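Local coordinates for Ifi204 (Mus musculus domesticus, PDB 5YZW), which probably senses DNA in innate immunity as an interferon-inducible protein of the PYHIN family, recognising it through its HIN domains, at residues Val37-Thr41 with Glu42-Val46; Ala104-Ile108 with Ser109-Ser113; Val158-Glu161 with Pro162-Leu166. All coordinates share one frame; numbering follows the deposited sequence.

The three contacts are local turns and packings, met one after another along a single HIN domain. The chain forms two curled beta sheets, consistent with the paired OB folds of this family. Contact 1 closes a beta hairpin in the first sheet. Contact 2 starts the short helix 108-112, just after helix 96-103, where the chain passes to the second sheet. Contact 3 is the turn leading into strand 165-169 of that second sheet. The centre of contact 2 lies about 20 Å from the centres of both others. Contacts 1 and 3 are about 29 Å apart between centres, on opposite sides of the chain's centre. No two of them touch.

Contact 1 of 3, residues Val37-Thr41 with Glu42-Val46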
ATOM      1  N   VAL A  37       8.827   2.148   3.923  1.00 43.85           N
ATOM      2  CA  VAL A  37      10.019   2.633   4.627  1.00 40.55           C
ATOM      3  C   VAL A  37      11.031   1.499   4.691  1.00 47.10           C
ATOM      4  O   VAL A  37      10.717   0.344   4.400  1.00 42.36           O
ATOM      5  CB  VAL A  37       9.733   3.161   6.049  1.00 34.89           C
ATOM      6  CG1 VAL A  37       8.722   4.294   6.033  1.00 35.65           C
ATOM      7  CG2 VAL A  37       9.316   2.033   6.998  1.00 35.12           C
ATOM      8  N   ALA A  38      12.263   1.838   5.088  1.00 43.02           N
ATOM      9  CA  ALA A  38      13.325   0.838   5.078  1.00 47.27           C
ATOM     10  C   ALA A  38      14.340   1.104   6.179  1.00 45.52           C
ATOM     11  O   ALA A  38      14.746   2.251   6.391  1.00 43.70           O
ATOM     12  CB  ALA A  38      14.052   0.808   3.732  1.00 42.86           C
ATOM     13  N   THR A  39      14.743   0.038   6.874  1.00 46.97           N
ATOM     14  CA  THR A  39      16.018   0.022   7.590  1.00 44.66           C
ATOM     15  C   THR A  39      17.113  -0.249   6.571  1.00 50.13           C
ATOM     16  O   THR A  39      16.861  -0.313   5.367  1.00 44.93           O
ATOM     17  CB  THR A  39      16.036  -1.028   8.693  1.00 47.77           C
ATOM     18  OG1 THR A  39      15.907  -2.328   8.111  1.00 48.74           O
ATOM     19  CG2 THR A  39      14.927  -0.797   9.722  1.00 46.77           C
ATOM     20  N   GLU A  40      18.352  -0.431   7.031  1.00 44.10           N
ATOM     21  CA  GLU A  40      19.418  -0.779   6.097  1.00 49.79           C
ATOM     22  C   GLU A  40      19.265  -2.178   5.495  1.00 53.02           C
ATOM     23  O   GLU A  40      19.818  -2.433   4.419  1.00 58.14           O
ATOM     24  CB  GLU A  40      20.781  -0.644   6.797  1.00 56.39           C
ATOM     25  CG  GLU A  40      20.935   0.721   7.464  1.00 68.53           C
ATOM     26  CD  GLU A  40      22.392   1.150   7.675  1.00 88.22           C
ATOM     27  OE1 GLU A  40      23.085   1.492   6.687  1.00 93.92           O
ATOM     28  OE2 GLU A  40      22.831   1.163   8.846  1.00 89.54           O
ATOM     29  N   THR A  41      18.508  -3.085   6.126  1.00 51.66           N
ATOM     30  CA  THR A  41      18.372  -4.437   5.584  1.00 47.86           C
ATOM     31  C   THR A  41      16.947  -4.884   5.250  1.00 54.01           C
ATOM     32  O   THR A  41      16.789  -5.913   4.582  1.00 54.98           O
ATOM     33  CB  THR A  41      18.990  -5.461   6.549  1.00 54.82           C
ATOM     34  OG1 THR A  41      18.286  -5.435   7.795  1.00 58.23           O
ATOM     35  CG2 THR A  41      20.455  -5.142   6.803  1.00 55.27           C
ATOM     36  N   GLU A  42      15.911  -4.167   5.683  1.00 50.92           N
ATOM     37  CA  GLU A  42      14.534  -4.609   5.476  1.00 56.04           C
ATOM     38  C   GLU A  42      13.662  -3.423   5.086  1.00 44.30           C
ATOM     39  O   GLU A  42      13.987  -2.273   5.371  1.00 47.00           O
ATOM     40  CB  GLU A  42      13.939  -5.251   6.733  1.00 51.40           C
ATOM     41  CG  GLU A  42      14.559  -6.558   7.168  1.00 53.67           C
ATOM     42  CD  GLU A  42      13.969  -7.033   8.475  1.00 56.01           C
ATOM     43  OE1 GLU A  42      14.256  -6.393   9.522  1.00 51.14           O
ATOM     44  OE2 GLU A  42      13.202  -8.023   8.451  1.00 49.15           O
ATOM     45  N   PHE A  43      12.541  -3.704   4.426  1.00 48.37           N
ATOM     46  CA  PHE A  43      11.567  -2.659   4.163  1.00 42.59           C
ATOM     47  C   PHE A  43      10.235  -3.036   4.785  1.00 45.40           C
ATOM     48  O   PHE A  43       9.926  -4.214   4.975  1.00 42.63           O
ATOM     49  CB  PHE A  43      11.411  -2.363   2.671  1.00 43.64           C
ATOM     50  CG  PHE A  43      10.689  -3.426   1.884  1.00 46.32           C
ATOM     51  CD1 PHE A  43      11.387  -4.475   1.312  1.00 53.23           C
ATOM     52  CD2 PHE A  43       9.323  -3.333   1.657  1.00 52.69           C
ATOM     53  CE1 PHE A  43      10.731  -5.441   0.564  1.00 52.10           C
ATOM     54  CE2 PHE A  43       8.658  -4.305   0.907  1.00 51.08           C
ATOM     55  CZ  PHE A  43       9.370  -5.353   0.362  1.00 53.13           C
ATOM     56  N   PHE A  44       9.466  -2.022   5.132  1.00 42.03           N
ATOM     57  CA  PHE A  44       8.216  -2.212   5.848  1.00 41.65           C
ATOM     58  C   PHE A  44       7.123  -1.407   5.176  1.00 44.26           C
ATOM     59  O   PHE A  44       7.356  -0.280   4.718  1.00 36.25           O
ATOM     60  CB  PHE A  44       8.345  -1.797   7.316  1.00 44.75           C
ATOM     61  CG  PHE A  44       9.413  -2.565   8.067  1.00 41.21           C
ATOM     62  CD1 PHE A  44      10.725  -2.140   8.073  1.00 40.06           C
ATOM     63  CD2 PHE A  44       9.095  -3.751   8.709  1.00 44.80           C
ATOM     64  CE1 PHE A  44      11.700  -2.860   8.755  1.00 49.07           C
ATOM     65  CE2 PHE A  44      10.062  -4.480   9.381  1.00 49.93           C
ATOM     66  CZ  PHE A  44      11.360  -4.029   9.415  1.00 44.39           C
ATOM     67  N   ARG A  45       5.923  -1.980   5.136  1.00 37.15           N
ATOM     68  CA  ARG A  45       4.746  -1.265   4.673  1.00 39.00           C
ATOM     69  C   ARG A  45       4.006  -0.710   5.881  1.00 38.00           C
ATOM     70  O   ARG A  45       3.718  -1.444   6.826  1.00 41.08           O
ATOM     71  CB  ARG A  45       3.862  -2.196   3.836  1.00 44.28           C
ATOM     72  CG  ARG A  45       4.299  -2.218   2.399  1.00 52.53           C
ATOM     73  CD  ARG A  45       3.829  -3.476   1.665  1.00 61.50           C
ATOM     74  NE  ARG A  45       4.428  -3.559   0.334  1.00 74.52           N
ATOM     75  CZ  ARG A  45       3.946  -4.289  -0.665  1.00 90.10           C
ATOM     76  NH1 ARG A  45       2.843  -5.011  -0.495  1.00 86.36           N
ATOM     77  NH2 ARG A  45       4.566  -4.295  -1.836  1.00100.23           N
ATOM     78  N   VAL A  46       3.745   0.594   5.863  1.00 36.62           N
ATOM     79  CA  VAL A  46       3.270   1.341   7.018  1.00 36.91           C
ATOM     80  C   VAL A  46       1.885   1.891   6.725  1.00 41.30           C
ATOM     81  O   VAL A  46       1.660   2.486   5.663  1.00 40.02           O
ATOM     82  CB  VAL A  46       4.226   2.499   7.373  1.00 40.08           C
ATOM     83  CG1 VAL A  46       3.725   3.248   8.612  1.00 39.11           C
ATOM     84  CG2 VAL A  46       5.633   1.966   7.602  1.00 35.94           C
TER
HETATM   85  O   HOH W   1      15.575  -4.183  10.214  1.00 41.83           O
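Val37 and Phe44 form an antiparallel hydrogen-bonded pair, and Ala38 and Phe43 the non-hydrogen-bonded pair beside it, at the end of a beta hairpin. Val37 N gives a nearly straight bond to Phe44 O (2.9 Å, 168°). Phe44 N returns one to Val37 O (2.8 Å). The turn itself is gripped by Thr39. Its OG1 lies between its own backbone N and carbonyl carbon (chi1 63°), which turns the hydroxyl across the loop to accept from Glu42 N at 3.0 Å. Thr41 N adds a weak bond to the same OG1. A water bridges Thr39 OG1 and the carboxylate of Glu42, donating to Glu42 OE1 at 2.7 Å. The Thr39 methyl serves another neighbour: CG2 meets the edge of the Phe44 ring near its plane, 4.0 Å from CE1. On the same sheet face as Phe44, Val37 packs CG2 against Val46 CG2 at 3.7 Å, the two valines crossing at about a right angle. Ala38 CB and Phe43 CB meet more loosely on the other face, at 4.3 Å. The hairpin joins strands 30-38 and 43-48. Strand 11-25 lies beside the first, with Val13 against Val37, and strand 74-77 beside the second. Lys11 makes a cation-pi contact with the Phe44 ring, while Phe43 reaches Leu98 and Ala102 of helix 96-103.

Contact 2 of 3, residues Ala104-Ile108 with Ser109-Ser113; sequences ATPKI and SYLFS
Ile108 and Phe112 sit one helical turn apart, and the ring of Phe112 is laid against the start of that turn. Ile108 O stands 3.6 Å above the ring plane, over its centre. Ile108 CG2, anti to its own backbone N, reaches the far end of the ring, 3.5 Å from Phe112 CZ. The two side chains cross obliquely. Beyond this contact the Phe112 ring meets Trp180. Pro106 packs before the helix: its CB touches Leu111 CD2 at 3.8 Å and lies oblique to the Tyr110 ring, 4.2 Å from Tyr110 CD2. Lys107 is the N-cap residue of the short helix 108-112, which lies in the connection between the first beta sheet and the second. Lys107 O accepts from Leu111 N at 3.1 Å, in the carbonyl plane, and takes a weak bond from Tyr110 N. Ile108 O accepts Phe112 N in the same in-plane way at 3.3 Å. The first turn is also tied to its surroundings: Ile108 N bonds to the carboxylate of Asp142, Ser109 N to Thr144, and Lys107 NZ makes a salt bridge with Asp143. Further along, Tyr110 O accepts twice from Ser113, through N and through OG, the latter at 2.8 Å.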
ATOM      1  N   ALA A 104       9.058  -3.003  -5.890  1.00 64.68           N
ATOM      2  CA  ALA A 104       8.780  -3.923  -6.981  1.00 64.08           C
ATOM      3  C   ALA A 104       7.300  -4.271  -7.029  1.00 66.87           C
ATOM      4  O   ALA A 104       6.635  -4.388  -5.994  1.00 64.46           O
ATOM      5  CB  ALA A 104       9.613  -5.196  -6.844  1.00 56.60           C
ATOM      6  N   THR A 105       6.790  -4.420  -8.237  1.00 67.71           N
ATOM      7  CA  THR A 105       5.445  -4.916  -8.471  1.00 59.47           C
ATOM      8  C   THR A 105       5.492  -6.422  -8.678  1.00 63.47           C
ATOM      9  O   THR A 105       6.258  -6.899  -9.526  1.00 69.00           O
ATOM     10  CB  THR A 105       4.828  -4.237  -9.689  1.00 60.88           C
ATOM     11  OG1 THR A 105       4.390  -2.915  -9.339  1.00 57.79           O
ATOM     12  CG2 THR A 105       3.641  -5.034 -10.198  1.00 61.64           C
ATOM     13  N   PRO A 106       4.729  -7.209  -7.919  1.00 54.77           N
ATOM     14  CA  PRO A 106       4.745  -8.663  -8.123  1.00 53.08           C
ATOM     15  C   PRO A 106       4.206  -9.021  -9.503  1.00 57.94           C
ATOM     16  O   PRO A 106       3.251  -8.410  -9.992  1.00 63.67           O
ATOM     17  CB  PRO A 106       3.827  -9.200  -7.008  1.00 49.25           C
ATOM     18  CG  PRO A 106       3.490  -8.033  -6.136  1.00 45.99           C
ATOM     19  CD  PRO A 106       3.743  -6.787  -6.913  1.00 49.29           C
ATOM     20  N   LYS A 107       4.836 -10.003 -10.147  1.00 64.86           N
ATOM     21  CA  LYS A 107       4.305 -10.478 -11.422  1.00 70.07           C
ATOM     22  C   LYS A 107       3.022 -11.275 -11.192  1.00 62.01           C
ATOM     23  O   LYS A 107       2.875 -11.979 -10.186  1.00 60.16           O
ATOM     24  CB  LYS A 107       5.343 -11.314 -12.178  1.00 76.38           C
ATOM     25  CG  LYS A 107       6.611 -10.530 -12.546  1.00 75.58           C
ATOM     26  CD  LYS A 107       6.828 -10.443 -14.045  1.00 74.90           C
ATOM     27  CE  LYS A 107       7.531  -9.146 -14.446  1.00 72.99           C
ATOM     28  NZ  LYS A 107       7.979  -9.152 -15.870  1.00 82.96           N
ATOM     29  N   ILE A 108       2.076 -11.132 -12.119  1.00 66.48           N
ATOM     30  CA  ILE A 108       0.764 -11.760 -11.959  1.00 64.31           C
ATOM     31  C   ILE A 108       0.902 -13.261 -11.741  1.00 63.00           C
ATOM     32  O   ILE A 108       0.231 -13.839 -10.874  1.00 63.01           O
ATOM     33  CB  ILE A 108      -0.125 -11.427 -13.173  1.00 73.43           C
ATOM     34  CG1 ILE A 108      -0.475  -9.935 -13.160  1.00 69.18           C
ATOM     35  CG2 ILE A 108      -1.373 -12.316 -13.215  1.00 66.73           C
ATOM     36  CD1 ILE A 108      -1.677  -9.570 -13.987  1.00 72.71           C
ATOM     37  N   SER A 109       1.789 -13.915 -12.501  1.00 71.24           N
ATOM     38  CA  SER A 109       1.990 -15.351 -12.330  1.00 72.58           C
ATOM     39  C   SER A 109       2.440 -15.670 -10.916  1.00 69.10           C
ATOM     40  O   SER A 109       2.063 -16.703 -10.355  1.00 72.06           O
ATOM     41  CB  SER A 109       3.012 -15.879 -13.339  1.00 75.65           C
ATOM     42  OG  SER A 109       4.225 -15.147 -13.273  1.00 82.69           O
ATOM     43  N   TYR A 110       3.246 -14.787 -10.321  1.00 64.12           N
ATOM     44  CA  TYR A 110       3.704 -15.013  -8.956  1.00 60.71           C
ATOM     45  C   TYR A 110       2.567 -14.876  -7.954  1.00 66.40           C
ATOM     46  O   TYR A 110       2.567 -15.554  -6.919  1.00 64.12           O
ATOM     47  CB  TYR A 110       4.833 -14.041  -8.609  1.00 63.46           C
ATOM     48  CG  TYR A 110       5.305 -14.142  -7.187  1.00 65.64           C
ATOM     49  CD1 TYR A 110       6.127 -15.184  -6.778  1.00 70.68           C
ATOM     50  CD2 TYR A 110       4.927 -13.205  -6.248  1.00 63.92           C
ATOM     51  CE1 TYR A 110       6.559 -15.279  -5.470  1.00 67.35           C
ATOM     52  CE2 TYR A 110       5.352 -13.294  -4.938  1.00 59.77           C
ATOM     53  CZ  TYR A 110       6.169 -14.331  -4.554  1.00 68.11           C
ATOM     54  OH  TYR A 110       6.598 -14.417  -3.243  1.00 77.91           O
ATOM     55  N   LEU A 111       1.595 -14.004  -8.241  1.00 64.94           N
ATOM     56  CA  LEU A 111       0.443 -13.873  -7.359  1.00 56.26           C
ATOM     57  C   LEU A 111      -0.384 -15.149  -7.329  1.00 54.42           C
ATOM     58  O   LEU A 111      -0.994 -15.464  -6.299  1.00 56.85           O
ATOM     59  CB  LEU A 111      -0.425 -12.702  -7.794  1.00 51.11           C
ATOM     60  CG  LEU A 111       0.152 -11.317  -7.555  1.00 53.68           C
ATOM     61  CD1 LEU A 111      -0.926 -10.274  -7.777  1.00 58.24           C
ATOM     62  CD2 LEU A 111       0.702 -11.216  -6.140  1.00 51.18           C
ATOM     63  N   PHE A 112      -0.402 -15.906  -8.432  1.00 63.80           N
ATOM     64  CA  PHE A 112      -1.177 -17.143  -8.466  1.00 66.67           C
ATOM     65  C   PHE A 112      -0.653 -18.167  -7.467  1.00 68.80           C
ATOM     66  O   PHE A 112      -1.411 -19.029  -7.010  1.00 68.52           O
ATOM     67  CB  PHE A 112      -1.172 -17.732  -9.877  1.00 61.33           C
ATOM     68  CG  PHE A 112      -1.847 -16.867 -10.903  1.00 65.08           C
ATOM     69  CD1 PHE A 112      -2.771 -15.907 -10.525  1.00 71.54           C
ATOM     70  CD2 PHE A 112      -1.569 -17.023 -12.253  1.00 70.36           C
ATOM     71  CE1 PHE A 112      -3.402 -15.114 -11.469  1.00 74.03           C
ATOM     72  CE2 PHE A 112      -2.201 -16.231 -13.206  1.00 74.63           C
ATOM     73  CZ  PHE A 112      -3.117 -15.278 -12.813  1.00 75.25           C
ATOM     74  N   SER A 113       0.632 -18.092  -7.115  1.00 72.81           N
ATOM     75  CA  SER A 113       1.221 -19.023  -6.161  1.00 72.28           C
ATOM     76  C   SER A 113       1.034 -18.592  -4.709  1.00 69.32           C
ATOM     77  O   SER A 113       1.344 -19.379  -3.805  1.00 71.79           O
ATOM     78  CB  SER A 113       2.716 -19.202  -6.452  1.00 77.16           C
ATOM     79  OG  SER A 113       3.452 -18.043  -6.093  1.00 85.63           O
TER

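Contact 3 of 3, residues Val158-Glu161 with Pro162-Leu166; sequences VRCE and PGSKL
The flat carbonyl group of Glu161 receives two donors from Ser164. Ser164 N lies in the carbonyl plane at 3.1 Å from Glu161 O, while Ser164 OG, also 3.1 Å from Glu161 O, is tilted 22° from that plane. The backbone bond closes a type II beta turn from Glu161 to Ser164, at the entry to strand 165-169 in the second sheet of the HIN domain. Pro162 and Gly163 occupy its corners. Gly163 has a positive phi (94°), at which a side chain would press on the carbonyl O of Pro162. The hydroxyl of Ser164 points back across the turn because OG is anti to its own carbonyl carbon (chi1 -62°). With an alanine here Glu161 O would probably lose its second donor and keep just Ser164 N of the two from this residue. Glu161 bends at chi2, and its carboxylate OE2 forms a salt bridge with Lys129 of strand 119-132. The same lysine also bonds to Cys160 O. Beneath the turn, Leu166 touches Val126, Met190 and Val192. The side chain of Cys160 also meets Val192, and its SG lies 3.9 Å from Ser164 CB and 3.9 Å from Leu166 CG.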
ATOM      1  N   VAL A 158     -12.602   6.784  -8.927  1.00 80.11           N
ATOM      2  CA  VAL A 158     -11.308   7.052  -9.544  1.00 77.80           C
ATOM      3  C   VAL A 158     -11.471   6.915 -11.053  1.00 85.30           C
ATOM      4  O   VAL A 158     -11.653   5.808 -11.567  1.00 87.12           O
ATOM      5  CB  VAL A 158     -10.222   6.109  -9.015  1.00 79.50           C
ATOM      6  CG1 VAL A 158      -8.925   6.304  -9.794  1.00 81.29           C
ATOM      7  CG2 VAL A 158      -9.991   6.315  -7.511  1.00 64.13           C
ATOM      8  N   ARG A 159     -11.416   8.043 -11.766  1.00 88.14           N
ATOM      9  CA  ARG A 159     -11.524   8.028 -13.221  1.00 90.59           C
ATOM     10  C   ARG A 159     -10.428   7.149 -13.805  1.00 90.10           C
ATOM     11  O   ARG A 159      -9.244   7.490 -13.747  1.00 80.33           O
ATOM     12  CB  ARG A 159     -11.450   9.447 -13.806  1.00 93.17           C
ATOM     13  CG  ARG A 159     -12.033   9.570 -15.220  1.00108.86           C
ATOM     14  CD  ARG A 159     -12.047  11.008 -15.750  1.00119.79           C
ATOM     15  NE  ARG A 159     -13.159  11.226 -16.679  1.00133.70           N
ATOM     16  CZ  ARG A 159     -13.139  12.076 -17.705  1.00141.89           C
ATOM     17  NH1 ARG A 159     -12.060  12.806 -17.949  1.00144.00           N
ATOM     18  NH2 ARG A 159     -14.204  12.198 -18.490  1.00144.59           N
ATOM     19  N   CYS A 160     -10.812   5.999 -14.343  1.00 90.64           N
ATOM     20  CA  CYS A 160      -9.847   5.099 -14.954  1.00 86.19           C
ATOM     21  C   CYS A 160     -10.522   4.378 -16.103  1.00 90.51           C
ATOM     22  O   CYS A 160     -11.587   3.781 -15.921  1.00 96.02           O
ATOM     23  CB  CYS A 160      -9.305   4.088 -13.946  1.00 74.06           C
ATOM     24  SG  CYS A 160      -8.070   2.973 -14.652  1.00 80.02           S
ATOM     25  N   GLU A 161      -9.906   4.442 -17.272  1.00 88.57           N
ATOM     26  CA  GLU A 161     -10.374   3.712 -18.433  1.00 90.84           C
ATOM     27  C   GLU A 161      -9.241   2.859 -18.992  1.00 90.57           C
ATOM     28  O   GLU A 161      -8.073   3.047 -18.620  1.00 81.43           O
ATOM     29  CB  GLU A 161     -10.929   4.676 -19.497  1.00 96.05           C
ATOM     30  CG  GLU A 161     -11.938   5.668 -18.926  1.00107.15           C
ATOM     31  CD  GLU A 161     -13.368   5.135 -18.967  1.00117.97           C
ATOM     32  OE1 GLU A 161     -13.684   4.344 -19.878  1.00125.27           O
ATOM     33  OE2 GLU A 161     -14.174   5.490 -18.078  1.00121.59           O
ATOM     34  N   PRO A 162      -9.562   1.861 -19.829  1.00 93.25           N
ATOM     35  CA  PRO A 162      -8.510   1.006 -20.399  1.00 90.76           C
ATOM     36  C   PRO A 162      -7.422   1.824 -21.080  1.00 94.64           C
ATOM     37  O   PRO A 162      -7.681   2.880 -21.658  1.00 99.57           O
ATOM     38  CB  PRO A 162      -9.274   0.132 -21.406  1.00 92.47           C
ATOM     39  CG  PRO A 162     -10.630   0.002 -20.806  1.00 86.47           C
ATOM     40  CD  PRO A 162     -10.910   1.337 -20.133  1.00 94.66           C
ATOM     41  N   GLY A 163      -6.187   1.329 -20.993  1.00 96.54           N
ATOM     42  CA  GLY A 163      -5.028   2.084 -21.409  1.00 98.39           C
ATOM     43  C   GLY A 163      -4.346   2.854 -20.299  1.00100.71           C
ATOM     44  O   GLY A 163      -3.204   3.305 -20.483  1.00 97.71           O
ATOM     45  N   SER A 164      -5.007   3.030 -19.161  1.00 98.58           N
ATOM     46  CA  SER A 164      -4.385   3.683 -18.023  1.00 94.55           C
ATOM     47  C   SER A 164      -3.559   2.677 -17.224  1.00 94.09           C
ATOM     48  O   SER A 164      -3.790   1.462 -17.271  1.00 91.14           O
ATOM     49  CB  SER A 164      -5.446   4.329 -17.130  1.00 84.28           C
ATOM     50  OG  SER A 164      -6.155   5.331 -17.836  1.00 86.24           O
ATOM     51  N   LYS A 165      -2.569   3.197 -16.501  1.00 93.74           N
ATOM     52  CA  LYS A 165      -1.770   2.391 -15.586  1.00 93.15           C
ATOM     53  C   LYS A 165      -2.209   2.671 -14.154  1.00 81.55           C
ATOM     54  O   LYS A 165      -2.353   3.832 -13.752  1.00 76.85           O
ATOM     55  CB  LYS A 165      -0.274   2.662 -15.747  1.00 98.80           C
ATOM     56  CG  LYS A 165       0.571   1.399 -15.592  1.00100.89           C
ATOM     57  CD  LYS A 165       2.044   1.722 -15.429  1.00102.20           C
ATOM     58  CE  LYS A 165       2.869   0.461 -15.214  1.00 99.24           C
ATOM     59  NZ  LYS A 165       4.269   0.801 -14.826  1.00 92.86           N
ATOM     60  N   LEU A 166      -2.412   1.603 -13.391  1.00 74.75           N
ATOM     61  CA  LEU A 166      -3.061   1.655 -12.091  1.00 73.17           C
ATOM     62  C   LEU A 166      -2.073   1.298 -10.989  1.00 69.46           C
ATOM     63  O   LEU A 166      -1.454   0.229 -11.027  1.00 69.95           O
ATOM     64  CB  LEU A 166      -4.236   0.686 -12.056  1.00 72.33           C
ATOM     65  CG  LEU A 166      -5.610   1.325 -12.047  1.00 76.95           C
ATOM     66  CD1 LEU A 166      -6.630   0.240 -11.787  1.00 79.69           C
ATOM     67  CD2 LEU A 166      -5.657   2.403 -10.994  1.00 76.86           C
TER